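Local coordinates for PHB depolymerase (Penicillium funiculosum, PDB 2D81), which hydrolyses polyhydroxybutyrate, a bacterial storage polyester, and probably does so as a serine esterase of the circularly permuted alpha/beta hydrolase fold, at residues A[91-95]-A[167-172]; A[221-227]-A[255-261]; A[17-23]-A[41-47]. All coordinates share one frame; numbering follows the deposited sequence.

Interaction 1: residues A[91-95]-A[167-172]. With NAG (2-acetamido-2-deoxy-beta-D-glucopyranose), chain B.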
loop_
_atom_site.group_PDB
_atom_site.type_symbol
_atom_site.label_atom_id
_atom_site.label_comp_id
_atom_site.label_asym_id
_atom_site.label_seq_id
_atom_site.Cartn_x
_atom_site.Cartn_y
_atom_site.Cartn_z
ATOM N N ARG A 91 3.721 -15.638 4.063
ATOM C CA ARG A 91 3.372 -14.238 4.269
ATOM C C ARG A 91 1.932 -14.128 4.746
ATOM O O ARG A 91 1.065 -14.891 4.316
ATOM C CB ARG A 91 3.537 -13.458 2.961
ATOM C CG ARG A 91 4.970 -13.404 2.446
ATOM C CD ARG A 91 5.823 -12.452 3.272
ATOM N NE ARG A 91 7.215 -12.434 2.828
ATOM C CZ ARG A 91 8.125 -13.340 3.167
ATOM N NH1 ARG A 91 9.365 -13.238 2.707
ATOM N NH2 ARG A 91 7.804 -14.341 3.975
ATOM N N LYS A 92 1.684 -13.178 5.641
ATOM C CA LYS A 92 0.321 -12.834 6.024
ATOM C C LYS A 92 -0.220 -11.854 4.994
ATOM O O LYS A 92 0.384 -10.810 4.744
ATOM C CB LYS A 92 0.299 -12.194 7.415
ATOM C CG LYS A 92 0.890 -13.064 8.514
ATOM C CD LYS A 92 0.127 -14.368 8.660
ATOM C CE LYS A 92 -1.268 -14.139 9.217
ATOM N NZ LYS A 92 -1.213 -13.676 10.630
ATOM N N ILE A 93 -1.354 -12.194 4.390
ATOM C CA ILE A 93 -1.932 -11.358 3.348
ATOM C C ILE A 93 -3.357 -10.979 3.709
ATOM O O ILE A 93 -4.206 -11.845 3.934
ATOM C CB ILE A 93 -1.922 -12.082 1.983
ATOM C CG1 ILE A 93 -0.483 -12.437 1.600
ATOM C CG2 ILE A 93 -2.546 -11.191 0.908
ATOM C CD1 ILE A 93 -0.362 -13.233 0.316
ATOM N N TYR A 94 -3.598 -9.675 3.784
ATOM C CA TYR A 94 -4.910 -9.129 4.103
ATOM C C TYR A 94 -5.493 -8.465 2.861
ATOM O O TYR A 94 -4.806 -7.717 2.172
ATOM C CB TYR A 94 -4.790 -8.095 5.226
ATOM C CG TYR A 94 -6.071 -7.331 5.488
ATOM C CD1 TYR A 94 -7.051 -7.841 6.335
ATOM C CD2 TYR A 94 -6.313 -6.110 4.858
ATOM C CE1 TYR A 94 -8.242 -7.154 6.550
ATOM C CE2 TYR A 94 -7.500 -5.417 5.063
ATOM C CZ TYR A 94 -8.459 -5.944 5.910
ATOM O OH TYR A 94 -9.636 -5.266 6.108
ATOM N N MET A 95 -6.760 -8.747 2.578
ATOM C CA MET A 95 -7.442 -8.160 1.427
ATOM C C MET A 95 -8.832 -7.672 1.814
ATOM O O MET A 95 -9.537 -8.331 2.578
ATOM C CB MET A 95 -7.545 -9.186 0.295
ATOM C CG MET A 95 -6.212 -9.488 -0.366
ATOM S SD MET A 95 -6.320 -10.822 -1.566
ATOM C CE MET A 95 -6.144 -12.231 -0.474
ATOM N N ALA A 167 -7.700 -3.819 11.204
ATOM C CA ALA A 167 -7.879 -5.172 10.693
ATOM C C ALA A 167 -6.627 -5.621 9.945
ATOM O O ALA A 167 -6.137 -6.732 10.148
ATOM C CB ALA A 167 -9.090 -5.229 9.771
ATOM N N ALA A 168 -6.114 -4.753 9.079
ATOM C CA ALA A 168 -4.930 -5.082 8.289
ATOM C C ALA A 168 -3.705 -5.308 9.172
ATOM O O ALA A 168 -2.988 -6.297 9.009
ATOM C CB ALA A 168 -4.648 -3.970 7.279
ATOM N N LEU A 169 -3.461 -4.395 10.106
ATOM C CA LEU A 169 -2.281 -4.495 10.963
ATOM C C LEU A 169 -2.352 -5.689 11.911
ATOM O O LEU A 169 -1.350 -6.377 12.131
ATOM C CB LEU A 169 -2.092 -3.204 11.766
ATOM C CG LEU A 169 -1.719 -1.960 10.953
ATOM C CD1 LEU A 169 -1.643 -0.753 11.878
ATOM C CD2 LEU A 169 -0.382 -2.186 10.244
ATOM N N LYS A 170 -3.530 -5.940 12.470
ATOM C CA LYS A 170 -3.703 -7.104 13.323
ATOM C C LYS A 170 -3.557 -8.401 12.536
ATOM O O LYS A 170 -3.017 -9.375 13.051
ATOM C CB LYS A 170 -5.061 -7.061 14.033
ATOM C CG LYS A 170 -5.111 -6.042 15.165
ATOM C CD LYS A 170 -6.407 -6.126 15.960
ATOM C CE LYS A 170 -7.605 -5.680 15.145
ATOM N NZ LYS A 170 -8.859 -5.775 15.944
ATOM N N TRP A 171 -4.018 -8.424 11.289
ATOM C CA TRP A 171 -3.862 -9.639 10.502
ATOM C C TRP A 171 -2.395 -9.886 10.178
ATOM O O TRP A 171 -1.906 -11.009 10.287
ATOM C CB TRP A 171 -4.655 -9.580 9.194
ATOM C CG TRP A 171 -4.583 -10.891 8.484
ATOM C CD1 TRP A 171 -3.829 -11.198 7.387
ATOM C CD2 TRP A 171 -5.211 -12.107 8.893
ATOM N NE1 TRP A 171 -3.947 -12.538 7.091
ATOM C CE2 TRP A 171 -4.790 -13.119 8.001
ATOM C CE3 TRP A 171 -6.090 -12.442 9.934
ATOM C CZ2 TRP A 171 -5.218 -14.445 8.117
ATOM C CZ3 TRP A 171 -6.515 -13.762 10.049
ATOM C CH2 TRP A 171 -6.078 -14.747 9.144
ATOM N N ILE A 172 -1.697 -8.828 9.783
ATOM C CA ILE A 172 -0.304 -8.953 9.378
ATOM C C ILE A 172 0.604 -9.298 10.558
ATOM O O ILE A 172 1.467 -10.168 10.446
ATOM C CB ILE A 172 0.185 -7.654 8.706
ATOM C CG1 ILE A 172 -0.581 -7.446 7.395
ATOM C CG2 ILE A 172 1.690 -7.723 8.443
ATOM C CD1 ILE A 172 -0.304 -6.122 6.707
HETATM C C1 NAG B . 1.641 -18.130 8.765
HETATM C C2 NAG B . 2.861 -18.995 8.404
HETATM C C3 NAG B . 3.873 -19.065 9.567
HETATM C C4 NAG B . 4.116 -17.698 10.225
HETATM C C5 NAG B . 2.788 -17.004 10.510
HETATM C C6 NAG B . 2.943 -15.622 11.112
HETATM C C7 NAG B . 2.876 -21.016 7.065
HETATM C C8 NAG B . 2.768 -22.531 7.128
HETATM N N2 NAG B . 2.392 -20.335 8.101
HETATM O O3 NAG B . 5.112 -19.564 9.084
HETATM O O4 NAG B . 4.820 -17.883 11.443
HETATM O O5 NAG B . 2.051 -16.862 9.284
HETATM O O6 NAG B . 1.821 -15.292 11.918
HETATM O O7 NAG B . 3.393 -20.479 6.085
#
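Lys92 NZ donates to the backbone carbonyl of Trp171, 2.8 Å from Trp171 O and nearly along the C=O axis (171°). The lysine reaches it by folding: CG stands beside the backbone N (chi1 -58°) and the three later torsions all bend, curling the chain across the indole at about a right angle. NZ therefore also lies over the five-membered ring of Trp171, 4.5 Å from its centroid, as a cation-pi partner, while CE packs on the same ring. The ring nitrogen is held by the carbonyl of Asn124. Lys92 CD also comes within 3.2 Å of O5 of the attached N-acetylglucosamine. Helix 164-173 here covers one face of the central alpha/beta hydrolase sheet, residues 167-172 running nearly antiparallel to residues 92-95 (160°); Ile93 points to the other face, against Leu116 of helix 106-116. Farther along the strand, Tyr94 lies flat on the helix backbone. Ala168 CA sits over its ring centre at 3.8 Å from the centroid, and Tyr94 CD2 meets Ala168 CB at 3.6 Å. Ala167 CB touches Tyr94 OH at 3.7 Å, and this hydroxyl is hydrogen-bonded to that of Tyr162.

Interaction 2: residues A[221-227]-A[255-261]; sequences CSLHVAL and NMIILYP
Asn255 O accepts two hydrogen bonds: from the amide of Ser222 (Ser222 N to Asn255 O 2.9 Å), lying in the carbonyl plane, and from a water that also bonds Ser222 OG. The serine hydroxyl stands between its own N and carbonyl carbon (chi1 57°), which brings Ser222 OG to 3.3 Å from Met256 CG. From there the pairing is regular and parallel. Ile257 N bonds Ser222 O, and Ile257 O in turn takes the amide of His224; Leu259 N then bonds His224 O, and Leu259 O takes Ala226 N. The amides of Leu223 and Val225 face the other way, their residues being paired with Ser14 and Ser16, so strand 221-227 has a parallel neighbour on either edge. With strand 256-260 it forms a beta-alpha-beta crossover whose connection holds helices 234-237, 240-244 and 247-251, within the mixed sheet of the hydrolase fold. The pattern stops at Pro261, which has no N-H to offer Ala226 O; a water donates to that oxygen at 2.7 Å instead, and to Pro261 O as well. The other polar side chains find partners outside the two strands. Both imidazole nitrogens of His224 are bonded, ND1 to the hydroxyl of Ser14 and NE2 to that of Ser16, which fixes the ring's rotation, while Ile258 CD1 packs on His224 CB at 3.8 Å. Asn255 OD1 is hydrogen-bonded to Ser213, Tyr260 OH to Asn248, and Cys221 is tied by a disulfide to Cys214. On the sheet face carrying Leu223 and Ile257, away from His224, the contact is apolar: Val225 and Leu259 lie side by side, Val225 CG2 to Leu259 CD2 4.0 Å, beneath helix 301-314, and Val225 CG1 meets Pro261 CD at 3.8 Å.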
loop_
_atom_site.group_PDB
_atom_site.type_symbol
_atom_site.label_atom_id
_atom_site.label_comp_id
_atom_site.label_asym_id
_atom_site.label_seq_id
_atom_site.Cartn_x
_atom_site.Cartn_y
_atom_site.Cartn_z
ATOM N N CYS A 221 11.491 -1.594 17.039
ATOM C CA CYS A 221 10.193 -1.283 16.457
ATOM C C CYS A 221 9.981 -2.019 15.141
ATOM O O CYS A 221 10.930 -2.522 14.539
ATOM C CB CYS A 221 10.075 0.234 16.260
ATOM S SG CYS A 221 9.811 1.078 17.857
ATOM N N SER A 222 8.725 -2.103 14.717
ATOM C CA SER A 222 8.387 -2.636 13.403
ATOM C C SER A 222 8.109 -1.490 12.439
ATOM O O SER A 222 8.100 -0.327 12.837
ATOM C CB SER A 222 7.157 -3.540 13.496
ATOM O OG SER A 222 6.052 -2.845 14.051
ATOM N N LEU A 223 7.871 -1.826 11.175
ATOM C CA LEU A 223 7.622 -0.818 10.153
ATOM C C LEU A 223 6.524 -1.267 9.193
ATOM O O LEU A 223 6.621 -2.330 8.575
ATOM C CB LEU A 223 8.902 -0.542 9.362
ATOM C CG LEU A 223 8.779 0.372 8.135
ATOM C CD1 LEU A 223 8.397 1.783 8.557
ATOM C CD2 LEU A 223 10.107 0.390 7.388
ATOM N N HIS A 224 5.483 -0.451 9.076
ATOM C CA HIS A 224 4.450 -0.661 8.069
ATOM C C HIS A 224 4.446 0.525 7.113
ATOM O O HIS A 224 4.425 1.682 7.541
ATOM C CB HIS A 224 3.073 -0.781 8.730
ATOM C CG HIS A 224 1.972 -1.135 7.777
ATOM N ND1 HIS A 224 1.828 -2.397 7.242
ATOM C CD2 HIS A 224 0.970 -0.388 7.253
ATOM C CE1 HIS A 224 0.786 -2.413 6.431
ATOM N NE2 HIS A 224 0.248 -1.206 6.420
ATOM N N VAL A 225 4.473 0.228 5.819
ATOM C CA VAL A 225 4.377 1.251 4.789
ATOM C C VAL A 225 2.925 1.333 4.328
ATOM O O VAL A 225 2.350 0.333 3.898
ATOM C CB VAL A 225 5.276 0.897 3.582
ATOM C CG1 VAL A 225 5.212 1.998 2.530
ATOM C CG2 VAL A 225 6.710 0.691 4.052
ATOM N N ALA A 226 2.334 2.518 4.434
ATOM C CA ALA A 226 0.941 2.714 4.036
ATOM C C ALA A 226 0.850 3.639 2.823
ATOM O O ALA A 226 1.340 4.770 2.855
ATOM C CB ALA A 226 0.141 3.295 5.201
ATOM N N LEU A 227 0.216 3.155 1.760
ATOM C CA LEU A 227 0.187 3.875 0.487
ATOM C C LEU A 227 -1.185 4.460 0.150
ATOM O O LEU A 227 -2.159 3.729 -0.019
ATOM C CB LEU A 227 0.632 2.941 -0.643
ATOM C CG LEU A 227 2.041 2.356 -0.518
ATOM C CD1 LEU A 227 2.251 1.311 -1.605
ATOM C CD2 LEU A 227 3.082 3.462 -0.626
ATOM N N ASN A 255 4.829 -0.125 19.180
ATOM C CA ASN A 255 6.220 0.052 18.774
ATOM C C ASN A 255 6.357 -0.074 17.265
ATOM O O ASN A 255 7.227 -0.787 16.769
ATOM C CB ASN A 255 7.111 -0.992 19.447
ATOM C CG ASN A 255 7.068 -0.909 20.956
ATOM O OD1 ASN A 255 7.228 0.165 21.534
ATOM N ND2 ASN A 255 6.861 -2.049 21.608
ATOM N N MET A 256 5.485 0.618 16.542
ATOM C CA MET A 256 5.434 0.500 15.090
ATOM C C MET A 256 5.545 1.878 14.445
ATOM O O MET A 256 4.835 2.807 14.825
ATOM C CB MET A 256 4.118 -0.160 14.671
ATOM C CG MET A 256 4.010 -0.468 13.188
ATOM S SD MET A 256 2.383 -1.120 12.780
ATOM C CE MET A 256 2.440 -2.716 13.644
ATOM N N ILE A 257 6.447 2.002 13.476
ATOM C CA ILE A 257 6.533 3.199 12.649
ATOM C C ILE A 257 5.678 2.991 11.397
ATOM O O ILE A 257 5.673 1.906 10.816
ATOM C CB ILE A 257 8.000 3.473 12.236
ATOM C CG1 ILE A 257 8.833 3.797 13.482
ATOM C CG2 ILE A 257 8.066 4.618 11.233
ATOM C CD1 ILE A 257 10.321 3.987 13.198
ATOM N N ILE A 258 4.936 4.019 10.998
ATOM C CA ILE A 258 4.196 3.967 9.740
ATOM C C ILE A 258 4.849 4.926 8.752
ATOM O O ILE A 258 4.915 6.129 9.001
ATOM C CB ILE A 258 2.716 4.393 9.912
ATOM C CG1 ILE A 258 2.057 3.625 11.064
ATOM C CG2 ILE A 258 1.961 4.146 8.615
ATOM C CD1 ILE A 258 1.943 2.124 10.846
ATOM N N LEU A 259 5.335 4.393 7.635
ATOM C CA LEU A 259 5.925 5.223 6.587
ATOM C C LEU A 259 4.870 5.561 5.542
ATOM O O LEU A 259 4.171 4.673 5.051
ATOM C CB LEU A 259 7.092 4.487 5.921
ATOM C CG LEU A 259 7.704 5.115 4.664
ATOM C CD1 LEU A 259 8.348 6.459 5.007
ATOM C CD2 LEU A 259 8.743 4.164 4.077
ATOM N N TYR A 260 4.754 6.847 5.219
ATOM C CA TYR A 260 3.774 7.312 4.236
ATOM C C TYR A 260 4.437 7.980 3.032
ATOM O O TYR A 260 4.587 9.202 3.005
ATOM C CB TYR A 260 2.804 8.333 4.854
ATOM C CG TYR A 260 1.934 7.830 5.983
ATOM C CD1 TYR A 260 2.329 7.972 7.317
ATOM C CD2 TYR A 260 0.698 7.242 5.721
ATOM C CE1 TYR A 260 1.505 7.543 8.362
ATOM C CE2 TYR A 260 -0.131 6.808 6.757
ATOM C CZ TYR A 260 0.278 6.962 8.072
ATOM O OH TYR A 260 -0.540 6.533 9.093
ATOM N N PRO A 261 4.848 7.194 2.025
ATOM C CA PRO A 261 5.480 7.798 0.844
ATOM C C PRO A 261 4.415 8.619 0.111
ATOM O O PRO A 261 3.226 8.340 0.239
ATOM C CB PRO A 261 5.927 6.584 0.025
ATOM C CG PRO A 261 6.077 5.491 1.072
ATOM C CD PRO A 261 4.881 5.724 1.949
HETATM O O HOH W 1 6.021 -3.779 16.669
HETATM O O HOH W 2 1.039 7.106 1.451
#

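Interaction 3: residues A[17-23]-A[41-47]; sequences GLASGGY and GVFAGGP
Tyr23 lays one face of its ring on the peptide joining Gly45 and Gly46, with Gly46 N over the ring centre and 3.2 Å above its plane. Tyr23 CE1 lies 3.2 Å from Gly46 CA, whereas Pro47 O comes in at the ring edge, in plane. The phenol OH is hydrogen-bonded to the carbonyl of Cys59, and the ring also stacks with Trp287 of the substrate pocket. A leucine in its place would probably leave the Gly45-Gly46 peptide without its flat cover and the Cys59 carbonyl without this hydroxyl. A beta-carbon on Gly46 would run into Tyr23 OH, and one on Gly45 into the backbone of Gly22 and Tyr23, so at Gly45 the loop packs directly against the backbone of the first helical turn. This is the nucleophile elbow of the alpha/beta hydrolases, the sharp turn from strand 13-18 into helix 20-31 in a beta-alpha-beta unit closed by strand 39-43. Ala19, the engineered alanine that replaces the serine of the Gly-X-Ser-X-Gly sequence, sits at the N-cap with a positive phi (61°). Its amide bonds Phe43 O (Ala19 N to Phe43 O 2.8 Å), and its carbonyl receives Tyr23 N in the first turn of the helix. One step back, Phe43 N donates to Gly17 O at 2.9 Å, an oxygen that also lies at the edge of the Phe43 ring. Leu18 crosses Phe43 at about a right angle, Leu18 CD1 to Phe43 CB 3.8 Å. Ser20, which follows Ala19, touches the bound hydroxybutyrate trimer.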
loop_
_atom_site.group_PDB
_atom_site.type_symbol
_atom_site.label_atom_id
_atom_site.label_comp_id
_atom_site.label_asym_id
_atom_site.label_seq_id
_atom_site.Cartn_x
_atom_site.Cartn_y
_atom_site.Cartn_z
ATOM N N GLY A 17 -2.112 -0.555 1.172
ATOM C CA GLY A 17 -2.524 0.651 0.478
ATOM C C GLY A 17 -3.916 0.560 -0.110
ATOM O O GLY A 17 -4.507 -0.520 -0.163
ATOM N N LEU A 18 -4.438 1.702 -0.548
ATOM C CA LEU A 18 -5.779 1.779 -1.125
ATOM C C LEU A 18 -5.724 1.999 -2.634
ATOM O O LEU A 18 -5.008 2.877 -3.113
ATOM C CB LEU A 18 -6.559 2.928 -0.489
ATOM C CG LEU A 18 -7.939 3.216 -1.091
ATOM C CD1 LEU A 18 -8.920 2.110 -0.713
ATOM C CD2 LEU A 18 -8.433 4.558 -0.585
ATOM N N ALA A 19 -6.497 1.205 -3.370
ATOM C CA ALA A 19 -6.711 1.421 -4.797
ATOM C C ALA A 19 -5.402 1.334 -5.582
ATOM O O ALA A 19 -4.783 0.270 -5.632
ATOM C CB ALA A 19 -7.386 2.770 -5.020
ATOM N N SER A 20 -4.973 2.435 -6.195
ATOM C CA SER A 20 -3.685 2.410 -6.884
ATOM C C SER A 20 -2.593 2.105 -5.861
ATOM O O SER A 20 -1.587 1.473 -6.184
ATOM C CB SER A 20 -3.397 3.748 -7.592
ATOM O OG SER A 20 -3.250 4.827 -6.677
ATOM N N GLY A 21 -2.810 2.544 -4.624
ATOM C CA GLY A 21 -1.893 2.214 -3.546
ATOM C C GLY A 21 -1.998 0.760 -3.127
ATOM O O GLY A 21 -1.031 0.175 -2.626
ATOM N N GLY A 22 -3.176 0.174 -3.326
ATOM C CA GLY A 22 -3.352 -1.244 -3.071
ATOM C C GLY A 22 -2.685 -2.080 -4.147
ATOM O O GLY A 22 -2.026 -3.077 -3.853
ATOM N N TYR A 23 -2.860 -1.677 -5.401
ATOM C CA TYR A 23 -2.131 -2.301 -6.498
ATOM C C TYR A 23 -0.633 -2.250 -6.209
ATOM O O TYR A 23 0.053 -3.263 -6.300
ATOM C CB TYR A 23 -2.440 -1.584 -7.820
ATOM C CG TYR A 23 -3.611 -2.171 -8.586
ATOM C CD1 TYR A 23 -3.483 -3.382 -9.263
ATOM C CD2 TYR A 23 -4.841 -1.515 -8.640
ATOM C CE1 TYR A 23 -4.549 -3.929 -9.981
ATOM C CE2 TYR A 23 -5.921 -2.057 -9.355
ATOM C CZ TYR A 23 -5.762 -3.262 -10.022
ATOM O OH TYR A 23 -6.811 -3.806 -10.735
ATOM N N GLY A 41 -1.080 -5.861 2.802
ATOM C CA GLY A 41 -2.522 -5.694 2.764
ATOM C C GLY A 41 -2.951 -4.871 1.562
ATOM O O GLY A 41 -2.260 -3.932 1.159
ATOM N N VAL A 42 -4.094 -5.220 0.985
ATOM C CA VAL A 42 -4.600 -4.513 -0.184
ATOM C C VAL A 42 -6.058 -4.117 0.028
ATOM O O VAL A 42 -6.917 -4.978 0.226
ATOM C CB VAL A 42 -4.498 -5.393 -1.454
ATOM C CG1 VAL A 42 -5.034 -4.632 -2.667
ATOM C CG2 VAL A 42 -3.052 -5.810 -1.681
ATOM N N PHE A 43 -6.327 -2.813 0.001
ATOM C CA PHE A 43 -7.694 -2.300 0.058
ATOM C C PHE A 43 -8.140 -1.874 -1.340
ATOM O O PHE A 43 -7.633 -0.891 -1.883
ATOM C CB PHE A 43 -7.798 -1.080 0.985
ATOM C CG PHE A 43 -7.441 -1.357 2.424
ATOM C CD1 PHE A 43 -6.119 -1.284 2.855
ATOM C CD2 PHE A 43 -8.434 -1.647 3.355
ATOM C CE1 PHE A 43 -5.791 -1.495 4.194
ATOM C CE2 PHE A 43 -8.118 -1.862 4.700
ATOM C CZ PHE A 43 -6.795 -1.783 5.118
ATOM N N ALA A 44 -9.085 -2.615 -1.913
ATOM C CA ALA A 44 -9.703 -2.231 -3.179
ATOM C C ALA A 44 -8.651 -2.001 -4.259
ATOM O O ALA A 44 -8.678 -0.988 -4.962
ATOM C CB ALA A 44 -10.551 -0.969 -2.986
ATOM N N GLY A 45 -7.724 -2.948 -4.374
ATOM C CA GLY A 45 -6.774 -2.948 -5.473
ATOM C C GLY A 45 -7.046 -4.126 -6.395
ATOM O O GLY A 45 -8.192 -4.532 -6.556
ATOM N N GLY A 46 -5.997 -4.686 -6.994
ATOM C CA GLY A 46 -6.196 -5.769 -7.939
ATOM C C GLY A 46 -4.963 -6.619 -8.185
ATOM O O GLY A 46 -3.919 -6.406 -7.564
ATOM N N PRO A 47 -5.053 -7.584 -9.116
ATOM C CA PRO A 47 -3.966 -8.499 -9.475
ATOM C C PRO A 47 -2.602 -7.860 -9.732
ATOM O O PRO A 47 -2.490 -6.820 -10.383
ATOM C CB PRO A 47 -4.511 -9.207 -10.712
ATOM C CG PRO A 47 -5.981 -9.250 -10.442
ATOM C CD PRO A 47 -6.242 -7.844 -9.948
HETATM O O HOH W 3 -0.985 -5.383 -8.097
#

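How the interactions relate
All three contacts reach the same central sheet and are largely buried, but interaction 3 lies nearest the centre of the molecule, about 6 Å between centres, and beside the bound substrate analogue, while interaction 1 extends to the glycan. Interaction 2 is regular strand pairing, interaction 1 helix-on-sheet packing through aromatic and cationic groups, and interaction 3 a glycine-rich turn held by backbone. They also join directly. Leu169 CD2 packs 3.6 Å from His224 CG, linking helix 164-173 to interaction 2. Tyr94 O probably bonds Val42 N across neighbouring strands, and the rings of Tyr94 and Phe43 meet. Leu18 N probably bonds Leu227 O, carrying the sheet from interaction 3 to interaction 2.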